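Lmo0181 protein (Listeria monocytogenes serovar 1/2a, PDB 5F7V) binds the cyclic glucan cycloalternan as the substrate-binding lipoprotein of an ABC transport system, to which it probably delivers the sugar for uptake. Local coordinates at residues E145-T148 with A149-W153; A344-E347 with S348-Y351; D391-N394 with K395-F399. All coordinates share one frame; numbering follows the deposited sequence.

Interaction 1 (E145-T148 with A149-W153)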
ATOM      1  N   GLU A 145       3.170  -2.072 -28.243  1.00  9.75           N
ATOM      2  CA  GLU A 145       1.803  -2.378 -27.800  1.00 10.13           C
ATOM      3  C   GLU A 145       1.677  -2.263 -26.273  1.00  8.23           C
ATOM      4  O   GLU A 145       2.589  -2.576 -25.527  1.00  7.52           O
ATOM      5  CB  GLU A 145       1.426  -3.788 -28.239  1.00 11.99           C
ATOM      6  CG  GLU A 145       1.453  -3.976 -29.752  1.00 15.09           C
ATOM      7  CD  GLU A 145       0.540  -3.070 -30.541  1.00 17.63           C
ATOM      8  OE1 GLU A 145      -0.539  -2.662 -30.046  1.00 20.61           O
ATOM      9  OE2 GLU A 145       0.846  -2.732 -31.716  1.00 21.88           O
ATOM     10  N   TYR A 146       0.519  -1.801 -25.818  1.00  7.65           N
ATOM     11  CA  TYR A 146       0.259  -1.559 -24.403  1.00  6.76           C
ATOM     12  C   TYR A 146       0.287  -2.852 -23.587  1.00  6.26           C
ATOM     13  O   TYR A 146      -0.009  -3.948 -24.057  1.00  6.81           O
ATOM     14  CB  TYR A 146      -1.120  -0.898 -24.216  1.00  7.25           C
ATOM     15  CG  TYR A 146      -1.323   0.400 -24.964  1.00  7.65           C
ATOM     16  CD1 TYR A 146      -0.289   1.278 -25.269  1.00  7.40           C
ATOM     17  CD2 TYR A 146      -2.601   0.780 -25.354  1.00  8.52           C
ATOM     18  CE1 TYR A 146      -0.532   2.467 -25.934  1.00  7.82           C
ATOM     19  CE2 TYR A 146      -2.838   1.958 -26.018  1.00  9.00           C
ATOM     20  CZ  TYR A 146      -1.808   2.824 -26.329  1.00  8.64           C
ATOM     21  OH  TYR A 146      -2.018   3.991 -27.020  1.00  9.35           O
ATOM     22  N   PRO A 147       0.599  -2.736 -22.290  1.00  5.46           N
ATOM     23  CA  PRO A 147       0.457  -3.905 -21.416  1.00  5.37           C
ATOM     24  C   PRO A 147      -0.912  -4.573 -21.473  1.00  6.17           C
ATOM     25  O   PRO A 147      -1.914  -3.878 -21.512  1.00  6.62           O
ATOM     26  CB  PRO A 147       0.656  -3.289 -20.034  1.00  5.23           C
ATOM     27  CG  PRO A 147       1.517  -2.076 -20.250  1.00  4.98           C
ATOM     28  CD  PRO A 147       0.997  -1.517 -21.558  1.00  5.28           C
ATOM     29  N   THR A 148      -0.928  -5.895 -21.371  1.00  6.40           N
ATOM     30  CA  THR A 148      -2.154  -6.664 -21.305  1.00  7.68           C
ATOM     31  C   THR A 148      -2.129  -7.426 -19.996  1.00  7.87           C
ATOM     32  O   THR A 148      -1.106  -7.655 -19.353  1.00  7.10           O
ATOM     33  CB  THR A 148      -2.323  -7.676 -22.458  1.00  8.47           C
ATOM     34  OG1 THR A 148      -1.542  -8.836 -22.150  1.00  8.44           O
ATOM     35  CG2 THR A 148      -1.912  -7.077 -23.797  1.00  8.53           C
ATOM     36  N   ALA A 149      -3.306  -7.897 -19.619  1.00  9.36           N
ATOM     37  CA  ALA A 149      -3.527  -8.647 -18.410  1.00 10.10           C
ATOM     38  C   ALA A 149      -2.960 -10.062 -18.538  1.00 10.35           C
ATOM     39  O   ALA A 149      -2.875 -10.764 -17.525  1.00 11.56           O
ATOM     40  CB  ALA A 149      -5.029  -8.713 -18.106  1.00 11.80           C
ATOM     41  N   ASP A 150      -2.548 -10.481 -19.721  1.00 10.16           N
ATOM     42  CA  ASP A 150      -1.903 -11.794 -19.793  1.00 10.32           C
ATOM     43  C   ASP A 150      -0.450 -11.746 -20.163  1.00  8.41           C
ATOM     44  O   ASP A 150       0.149 -12.793 -20.396  1.00  8.60           O
ATOM     45  CB  ASP A 150      -2.733 -12.724 -20.625  1.00 12.51           C
ATOM     46  CG  ASP A 150      -3.969 -13.170 -19.828  1.00 14.51           C
ATOM     47  OD1 ASP A 150      -4.014 -13.861 -18.741  1.00 15.79           O
ATOM     48  OD2 ASP A 150      -5.000 -12.761 -20.344  1.00 16.79           O
ATOM     49  N   TRP A 151       0.135 -10.553 -20.093  1.00  6.92           N
ATOM     50  CA  TRP A 151       1.582 -10.504 -20.091  1.00  5.76           C
ATOM     51  C   TRP A 151       2.160 -11.326 -18.939  1.00  5.22           C
ATOM     52  O   TRP A 151       1.581 -11.391 -17.863  1.00  5.51           O
ATOM     53  CB  TRP A 151       1.979  -9.058 -19.893  1.00  5.24           C
ATOM     54  CG  TRP A 151       2.123  -8.207 -21.132  1.00  5.32           C
ATOM     55  CD1 TRP A 151       1.752  -8.481 -22.407  1.00  5.95           C
ATOM     56  CD2 TRP A 151       2.784  -6.933 -21.156  1.00  5.12           C
ATOM     57  NE1 TRP A 151       2.152  -7.449 -23.236  1.00  5.99           N
ATOM     58  CE2 TRP A 151       2.775  -6.496 -22.486  1.00  5.44           C
ATOM     59  CE3 TRP A 151       3.395  -6.136 -20.172  1.00  4.87           C
ATOM     60  CZ2 TRP A 151       3.379  -5.268 -22.855  1.00  5.46           C
ATOM     61  CZ3 TRP A 151       3.977  -4.890 -20.556  1.00  4.91           C
ATOM     62  CH2 TRP A 151       3.946  -4.528 -21.869  1.00  5.21           C
ATOM     63  N   THR A 152       3.344 -11.871 -19.196  1.00  4.54           N
ATOM     64  CA  THR A 152       4.211 -12.354 -18.138  1.00  4.25           C
ATOM     65  C   THR A 152       5.413 -11.426 -18.046  1.00  3.80           C
ATOM     66  O   THR A 152       5.580 -10.497 -18.847  1.00  3.68           O
ATOM     67  CB  THR A 152       4.622 -13.830 -18.319  1.00  4.54           C
ATOM     68  OG1 THR A 152       5.431 -13.975 -19.500  1.00  4.59           O
ATOM     69  CG2 THR A 152       3.416 -14.740 -18.353  1.00  5.28           C
ATOM     70  N   TRP A 153       6.284 -11.675 -17.066  1.00  3.75           N
ATOM     71  CA  TRP A 153       7.480 -10.818 -16.913  1.00  3.68           C
ATOM     72  C   TRP A 153       8.214 -10.609 -18.214  1.00  3.69           C
ATOM     73  O   TRP A 153       8.647  -9.477 -18.506  1.00  3.75           O
ATOM     74  CB  TRP A 153       8.486 -11.423 -15.946  1.00  3.93           C
ATOM     75  CG  TRP A 153       8.041 -11.495 -14.517  1.00  4.24           C
ATOM     76  CD1 TRP A 153       6.988 -10.866 -13.883  1.00  4.44           C
ATOM     77  CD2 TRP A 153       8.736 -12.230 -13.514  1.00  4.66           C
ATOM     78  NE1 TRP A 153       6.994 -11.213 -12.546  1.00  5.05           N
ATOM     79  CE2 TRP A 153       8.042 -12.055 -12.291  1.00  5.16           C
ATOM     80  CE3 TRP A 153       9.854 -13.068 -13.549  1.00  4.84           C
ATOM     81  CZ2 TRP A 153       8.474 -12.669 -11.103  1.00  5.84           C
ATOM     82  CZ3 TRP A 153      10.244 -13.707 -12.372  1.00  5.40           C
ATOM     83  CH2 TRP A 153       9.572 -13.479 -11.194  1.00  5.88           C
TER
HETATM   84  O   HOH W   1       1.467  -5.832 -25.434  1.00 17.20           O

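Interaction 2 (A344-E347 with S348-Y351)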
ATOM      1  N   ALA A 344      -9.227  -2.779 -14.256  1.00  6.80           N
ATOM      2  CA  ALA A 344      -8.008  -3.473 -13.844  1.00  6.28           C
ATOM      3  C   ALA A 344      -7.840  -3.483 -12.336  1.00  5.88           C
ATOM      4  O   ALA A 344      -7.274  -4.429 -11.786  1.00  5.76           O
ATOM      5  CB  ALA A 344      -6.764  -2.847 -14.464  1.00  6.01           C
ATOM      6  N   VAL A 345      -8.309  -2.452 -11.633  1.00  5.71           N
ATOM      7  CA  VAL A 345      -8.186  -2.390 -10.183  1.00  5.59           C
ATOM      8  C   VAL A 345      -8.966  -3.545  -9.558  1.00  5.98           C
ATOM      9  O   VAL A 345      -8.480  -4.208  -8.642  1.00  5.99           O
ATOM     10  CB  VAL A 345      -8.698  -1.014  -9.686  1.00  5.55           C
ATOM     11  CG1 VAL A 345      -8.703  -0.970  -8.166  1.00  5.65           C
ATOM     12  CG2 VAL A 345      -7.905   0.166 -10.255  1.00  5.33           C
ATOM     13  N   PHE A 346     -10.185  -3.760 -10.040  1.00  6.48           N
ATOM     14  CA  PHE A 346     -11.023  -4.825  -9.489  1.00  7.17           C
ATOM     15  C   PHE A 346     -10.611  -6.187 -10.017  1.00  7.42           C
ATOM     16  O   PHE A 346     -10.642  -7.156  -9.257  1.00  7.91           O
ATOM     17  CB  PHE A 346     -12.501  -4.490  -9.756  1.00  7.80           C
ATOM     18  CG  PHE A 346     -12.873  -3.199  -9.126  1.00  7.80           C
ATOM     19  CD1 PHE A 346     -13.160  -3.135  -7.784  1.00  8.19           C
ATOM     20  CD2 PHE A 346     -12.842  -2.042  -9.879  1.00  7.61           C
ATOM     21  CE1 PHE A 346     -13.450  -1.894  -7.208  1.00  8.18           C
ATOM     22  CE2 PHE A 346     -13.110  -0.808  -9.314  1.00  7.62           C
ATOM     23  CZ  PHE A 346     -13.432  -0.754  -7.982  1.00  7.85           C
ATOM     24  N   GLU A 347     -10.211  -6.278 -11.283  1.00  7.36           N
ATOM     25  CA  GLU A 347      -9.733  -7.575 -11.810  1.00  7.72           C
ATOM     26  C   GLU A 347      -8.546  -8.071 -10.987  1.00  7.10           C
ATOM     27  O   GLU A 347      -8.418  -9.279 -10.744  1.00  7.42           O
ATOM     28  CB  GLU A 347      -9.290  -7.410 -13.255  1.00  8.03           C
ATOM     29  CG  GLU A 347     -10.440  -7.216 -14.214  1.00  9.11           C
ATOM     30  CD  GLU A 347     -10.021  -6.603 -15.545  1.00  9.64           C
ATOM     31  OE1 GLU A 347      -8.829  -6.278 -15.742  1.00  9.97           O
ATOM     32  OE2 GLU A 347     -10.934  -6.482 -16.392  1.00 11.83           O
ATOM     33  N   SER A 348      -7.694  -7.157 -10.519  1.00  6.31           N
ATOM     34  CA  SER A 348      -6.500  -7.528  -9.761  1.00  6.03           C
ATOM     35  C   SER A 348      -6.841  -8.238  -8.460  1.00  6.41           C
ATOM     36  O   SER A 348      -6.027  -9.037  -8.002  1.00  6.41           O
ATOM     37  CB  SER A 348      -5.654  -6.288  -9.496  1.00  5.55           C
ATOM     38  OG  SER A 348      -5.104  -5.691 -10.655  1.00  5.31           O
ATOM     39  N   LEU A 349      -8.015  -8.012  -7.876  1.00  6.81           N
ATOM     40  CA  LEU A 349      -8.360  -8.612  -6.593  1.00  7.33           C
ATOM     41  C   LEU A 349      -8.443 -10.117  -6.638  1.00  7.89           C
ATOM     42  O   LEU A 349      -8.230 -10.757  -5.619  1.00  8.26           O
ATOM     43  CB  LEU A 349      -9.651  -8.015  -6.080  1.00  7.76           C
ATOM     44  CG  LEU A 349      -9.631  -6.513  -5.795  1.00  7.34           C
ATOM     45  CD1 LEU A 349     -11.032  -6.012  -5.546  1.00  7.82           C
ATOM     46  CD2 LEU A 349      -8.720  -6.208  -4.618  1.00  7.22           C
ATOM     47  N   GLN A 350      -8.693 -10.713  -7.799  1.00  8.06           N
ATOM     48  CA  GLN A 350      -8.691 -12.162  -7.916  1.00  8.67           C
ATOM     49  C   GLN A 350      -7.355 -12.795  -7.496  1.00  8.37           C
ATOM     50  O   GLN A 350      -7.289 -13.891  -6.967  1.00  8.93           O
ATOM     51  CB  GLN A 350      -8.981 -12.598  -9.360  1.00  9.01           C
ATOM     52  CG  GLN A 350      -9.113 -14.108  -9.496  1.00  9.94           C
ATOM     53  CD  GLN A 350      -9.526 -14.617 -10.884  1.00 10.61           C
ATOM     54  OE1 GLN A 350      -9.210 -15.735 -11.299  1.00 11.24           O
ATOM     55  NE2 GLN A 350     -10.196 -13.772 -11.629  1.00 10.77           N
ATOM     56  N   TYR A 351      -6.266 -12.065  -7.739  1.00  7.56           N
ATOM     57  CA  TYR A 351      -4.919 -12.622  -7.589  1.00  7.28           C
ATOM     58  C   TYR A 351      -4.228 -12.081  -6.365  1.00  7.21           C
ATOM     59  O   TYR A 351      -3.028 -12.225  -6.244  1.00  6.77           O
ATOM     60  CB  TYR A 351      -4.083 -12.306  -8.840  1.00  6.73           C
ATOM     61  CG  TYR A 351      -4.884 -12.424 -10.114  1.00  6.99           C
ATOM     62  CD1 TYR A 351      -5.394 -13.657 -10.521  1.00  7.68           C
ATOM     63  CD2 TYR A 351      -5.152 -11.293 -10.884  1.00  6.69           C
ATOM     64  CE1 TYR A 351      -6.123 -13.744 -11.693  1.00  8.06           C
ATOM     65  CE2 TYR A 351      -5.917 -11.401 -12.039  1.00  7.06           C
ATOM     66  CZ  TYR A 351      -6.402 -12.589 -12.453  1.00  7.75           C
ATOM     67  OH  TYR A 351      -7.160 -12.703 -13.603  1.00  8.54           O
TER
HETATM   68  O   HOH W   2     -10.001 -11.055 -12.331  1.00 12.09           O

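Interaction 3 (D391-N394 with K395-F399)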
ATOM      1  N   ASP A 391      18.895 -15.051   7.220  1.00  5.61           N
ATOM      2  CA  ASP A 391      19.594 -15.052   8.519  1.00  6.05           C
ATOM      3  C   ASP A 391      19.014 -14.045   9.497  1.00  6.05           C
ATOM      4  O   ASP A 391      18.813 -14.359  10.678  1.00  6.50           O
ATOM      5  CB  ASP A 391      21.070 -14.754   8.303  1.00  6.36           C
ATOM      6  CG  ASP A 391      21.791 -15.834   7.491  1.00  6.75           C
ATOM      7  OD1 ASP A 391      21.286 -16.987   7.498  1.00  7.13           O
ATOM      8  OD2 ASP A 391      22.844 -15.586   6.851  1.00  7.33           O
ATOM      9  N   ASN A 392      18.724 -12.845   8.998  1.00  5.75           N
ATOM     10  CA  ASN A 392      18.221 -11.803   9.885  1.00  5.91           C
ATOM     11  C   ASN A 392      16.808 -12.126  10.380  1.00  5.82           C
ATOM     12  O   ASN A 392      16.497 -11.897  11.539  1.00  5.99           O
ATOM     13  CB  ASN A 392      18.209 -10.468   9.126  1.00  5.92           C
ATOM     14  CG  ASN A 392      17.589  -9.366   9.941  1.00  6.24           C
ATOM     15  OD1 ASN A 392      18.213  -8.945  10.902  1.00  7.51           O
ATOM     16  ND2 ASN A 392      16.383  -8.987   9.629  1.00  6.17           N
ATOM     17  N   ILE A 393      15.952 -12.646   9.501  1.00  5.53           N
ATOM     18  CA  ILE A 393      14.611 -13.076   9.918  1.00  5.68           C
ATOM     19  C   ILE A 393      14.706 -14.186  10.948  1.00  6.10           C
ATOM     20  O   ILE A 393      14.017 -14.153  11.973  1.00  6.20           O
ATOM     21  CB  ILE A 393      13.749 -13.472   8.712  1.00  5.55           C
ATOM     22  CG1 ILE A 393      13.432 -12.232   7.889  1.00  5.38           C
ATOM     23  CG2 ILE A 393      12.490 -14.186   9.185  1.00  5.76           C
ATOM     24  CD1 ILE A 393      12.829 -12.490   6.543  1.00  5.38           C
ATOM     25  N   ASN A 394      15.555 -15.173  10.710  1.00  6.18           N
ATOM     26  CA  ASN A 394      15.707 -16.273  11.675  1.00  6.74           C
ATOM     27  C   ASN A 394      16.115 -15.774  13.037  1.00  7.45           C
ATOM     28  O   ASN A 394      15.552 -16.206  14.018  1.00  7.86           O
ATOM     29  CB  ASN A 394      16.762 -17.250  11.203  1.00  6.63           C
ATOM     30  CG  ASN A 394      16.306 -18.103  10.046  1.00  6.38           C
ATOM     31  OD1 ASN A 394      15.133 -18.298   9.816  1.00  6.34           O
ATOM     32  ND2 ASN A 394      17.259 -18.685   9.353  1.00  6.29           N
ATOM     33  N   LYS A 395      17.060 -14.843  13.083  1.00  8.07           N
ATOM     34  CA  LYS A 395      17.510 -14.303  14.386  1.00  9.45           C
ATOM     35  C   LYS A 395      16.446 -13.435  15.026  1.00  9.41           C
ATOM     36  O   LYS A 395      16.171 -13.570  16.232  1.00 10.13           O
ATOM     37  CB  LYS A 395      18.818 -13.538  14.198  1.00 10.51           C
ATOM     38  CG  LYS A 395      19.966 -14.439  13.805  1.00 12.14           C
ATOM     39  CD  LYS A 395      20.032 -15.853  14.390  1.00 14.31           C
ATOM     40  CE  LYS A 395      21.283 -16.610  13.948  1.00 15.81           C
ATOM     41  NZ  LYS A 395      22.527 -15.826  14.202  1.00 17.51           N
ATOM     42  N   THR A 396      15.818 -12.559  14.257  1.00  9.05           N
ATOM     43  CA  THR A 396      14.811 -11.656  14.793  1.00  9.51           C
ATOM     44  C   THR A 396      13.616 -12.432  15.357  1.00  9.92           C
ATOM     45  O   THR A 396      13.087 -12.104  16.437  1.00 10.35           O
ATOM     46  CB  THR A 396      14.351 -10.678  13.697  1.00  9.28           C
ATOM     47  OG1 THR A 396      15.493  -9.886  13.336  1.00  9.50           O
ATOM     48  CG2 THR A 396      13.192  -9.768  14.166  1.00  9.51           C
ATOM     49  N   MET A 397      13.180 -13.481  14.666  1.00 10.06           N
ATOM     50  CA  MET A 397      11.949 -14.185  15.021  1.00 10.57           C
ATOM     51  C   MET A 397      12.172 -15.493  15.759  1.00 10.60           C
ATOM     52  O   MET A 397      11.213 -16.165  16.139  1.00 11.25           O
ATOM     53  CB  MET A 397      11.126 -14.406  13.766  1.00 10.86           C
ATOM     54  CG  MET A 397      10.658 -13.079  13.192  1.00 11.53           C
ATOM     55  SD  MET A 397       9.564 -13.191  11.770  1.00 13.85           S
ATOM     56  CE  MET A 397       8.104 -13.907  12.503  1.00 13.60           C
ATOM     57  N   GLY A 398      13.432 -15.879  15.933  1.00 10.52           N
ATOM     58  CA  GLY A 398      13.779 -17.031  16.754  1.00 10.87           C
ATOM     59  C   GLY A 398      13.457 -18.361  16.113  1.00 10.52           C
ATOM     60  O   GLY A 398      13.041 -19.279  16.809  1.00 11.09           O
ATOM     61  N   PHE A 399      13.624 -18.474  14.800  1.00  9.76           N
ATOM     62  CA  PHE A 399      13.223 -19.666  14.076  1.00  9.62           C
ATOM     63  C   PHE A 399      14.183 -20.833  14.250  1.00 10.56           C
ATOM     64  O   PHE A 399      15.395 -20.625  14.319  1.00 11.41           O
ATOM     65  CB  PHE A 399      13.049 -19.357  12.600  1.00  8.73           C
ATOM     66  CG  PHE A 399      11.874 -18.487  12.236  1.00  8.06           C
ATOM     67  CD1 PHE A 399      10.773 -18.308  13.060  1.00  8.18           C
ATOM     68  CD2 PHE A 399      11.822 -17.902  10.979  1.00  7.32           C
ATOM     69  CE1 PHE A 399       9.682 -17.564  12.639  1.00  7.82           C
ATOM     70  CE2 PHE A 399      10.754 -17.146  10.570  1.00  7.09           C
ATOM     71  CZ  PHE A 399       9.672 -16.974  11.400  1.00  7.45           C
TER
HETATM   72  O   HOH W   3      15.087  -7.601  11.777  1.00 13.60           O
HETATM   73  O   HOH W   4      17.206 -18.693  14.782  1.00 30.75           O

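Interaction 1 (E145-T148 with A149-W153)
A chi1 of 80° at T148 tucks OG1 between its own backbone N and carbonyl carbon, facing the chain ahead, while the -89° chi1 of W151 swings the indole beside its backbone N and back over P147. Both groups belong to a type I beta turn running from T148 to W151. Its closing bond, W151 N to T148 O (3.2 Å), is nearly straight at hydrogen, yet the N-H comes from well above the carbonyl plane. The hydroxyl adds a second link: T148 OG1 accepts D150 N at 3.1 Å, which makes T148-D150 an ST turn nested in the beta turn. The side chains of T148 and W151 cross at about a right angle, and T148 OG1 comes to 3.3 Å from W151 CD1.

P147 packs on one face of the indole's six-membered ring. P147 CA lies 3.4 Å from the centroid of that W151 ring and only 8° off its normal, a clear CH-pi contact, and P147 CB comes to 3.7 Å from W151 CZ3. T148 N sits above the same face, so proline and the start of the turn share one side of the tryptophan. W151 lies between the loop holding A271 and helix 153-163, from which E156 and A159 touch it; T152 is the N-cap of that helix. At the turn, D150 forms a salt bridge with K276.

In this extracellular solute-binding protein (PBP fold class), the turn lies in the loop linking helix 136-142 to helix 153-163. The indole N-H is satisfied by one water, which accepts from W151 NE1 at 2.8 Å and donates to Y146 O.

Interaction 2 (A344-E347 with S348-Y351)
S348 points its hydroxyl back along the helix at A344, whereas L349 lies beside F346 and Y351 brings its ring to the carbonyl of E347. With chi1 at -65°, S348 OG stands beside its own backbone N, and both atoms converge on one acceptor. S348 OG donates to A344 O at 2.8 Å and S348 N donates to it at 3.0 Å. The two donors reach A344 O from opposite faces of the carbonyl plane, the hydroxyl tilted 26° out of the plane on one face and the amide 36° out on the other, so this carbonyl is gripped twice.

The hydrogen bond from S348 N is the last 5→1 link here of helix 343-347. Beyond it the pattern tightens to 4→1: L349 N bonds F346 O, Q350 N bonds E347 O, and Y351 N bonds S348 O, a turn of 3-10-like bonding that hands the chain to strand 352-353. L349 N and Q350 N approach from well above the carbonyl planes of their acceptors.

L349 follows the same first torsion as S348, and its branch CD1 comes to 4.2 Å from F346 CD1, obliquely to the ring, while L349 CB rests at 3.4 Å from F346 O. Y333, L334 and L321 pack on F346, and N129 touches S348 and L349. The side chain of buried V345 is about 12 Å from a bound glucose unit. Q350 CB lies over the centre of the Y351 ring, and Y351 CE2 stands 3.5 Å from E347 O. That carbonyl also accepts a water, which Q350 NE2 reaches by a weak bond.

Interaction 3 (D391-N394 with K395-F399)
The F399 ring meets N394 at its edge: the amide oxygen OD1 lies in the ring plane, 3.5 Å from F399 CD2, with the amide turned 65° from the ring. One face of the ring receives M397 CB, 3.6 Å above the plane and offset toward the rim. I393 CG2 approaches obliquely, 3.7 Å from F399 CE2, and also touches M397 SD; I393 runs side by side with both M397 and F399.

These contacts wrap round the C-terminal end of helix 382-397. G398 leaves the helix with positive phi (74°), and F399 N turns back to donate to N394 O at 3.1 Å, in the carbonyl plane on a lone pair. This is a 6→1 bond, as in a Schellman motif, though G398 N bonds weakly to N394 O rather than to K395 O. Two residues earlier along the helix, T396 chi1 of -64° sets OG1 beside its own backbone N, and both (2.9 Å each) reach N392 O from opposite faces; a water joins T396 OG1 to N392 ND2.

The helix lies against helix 361-376, where I364 touches I393 and T396 and Y367 touches N392, while T201 meets I393 and N394, and F194 meets M397.

From the N terminus, interaction 1 comes first and closes the turn between helices 136-142 and 153-163. Interaction 2 follows much later, where helix 343-347 unwinds into strand 352-353, and interaction 3 ends helix 382-397 near the C terminus. The three lie in series, none nested or crossing. Interactions 1 and 2 are neighbours, with centres 14 Å apart and nearest atoms about 5 Å apart without touching. They share surroundings: K276 pairs with D150 and touches Y351, while Q268 hydrogen-bonds the P147 carbonyl and its neighbour V269 touches E347 and S348. Interaction 3 stands apart, its nearest atoms about 18 Å from interaction 1 and 20 Å from interaction 2.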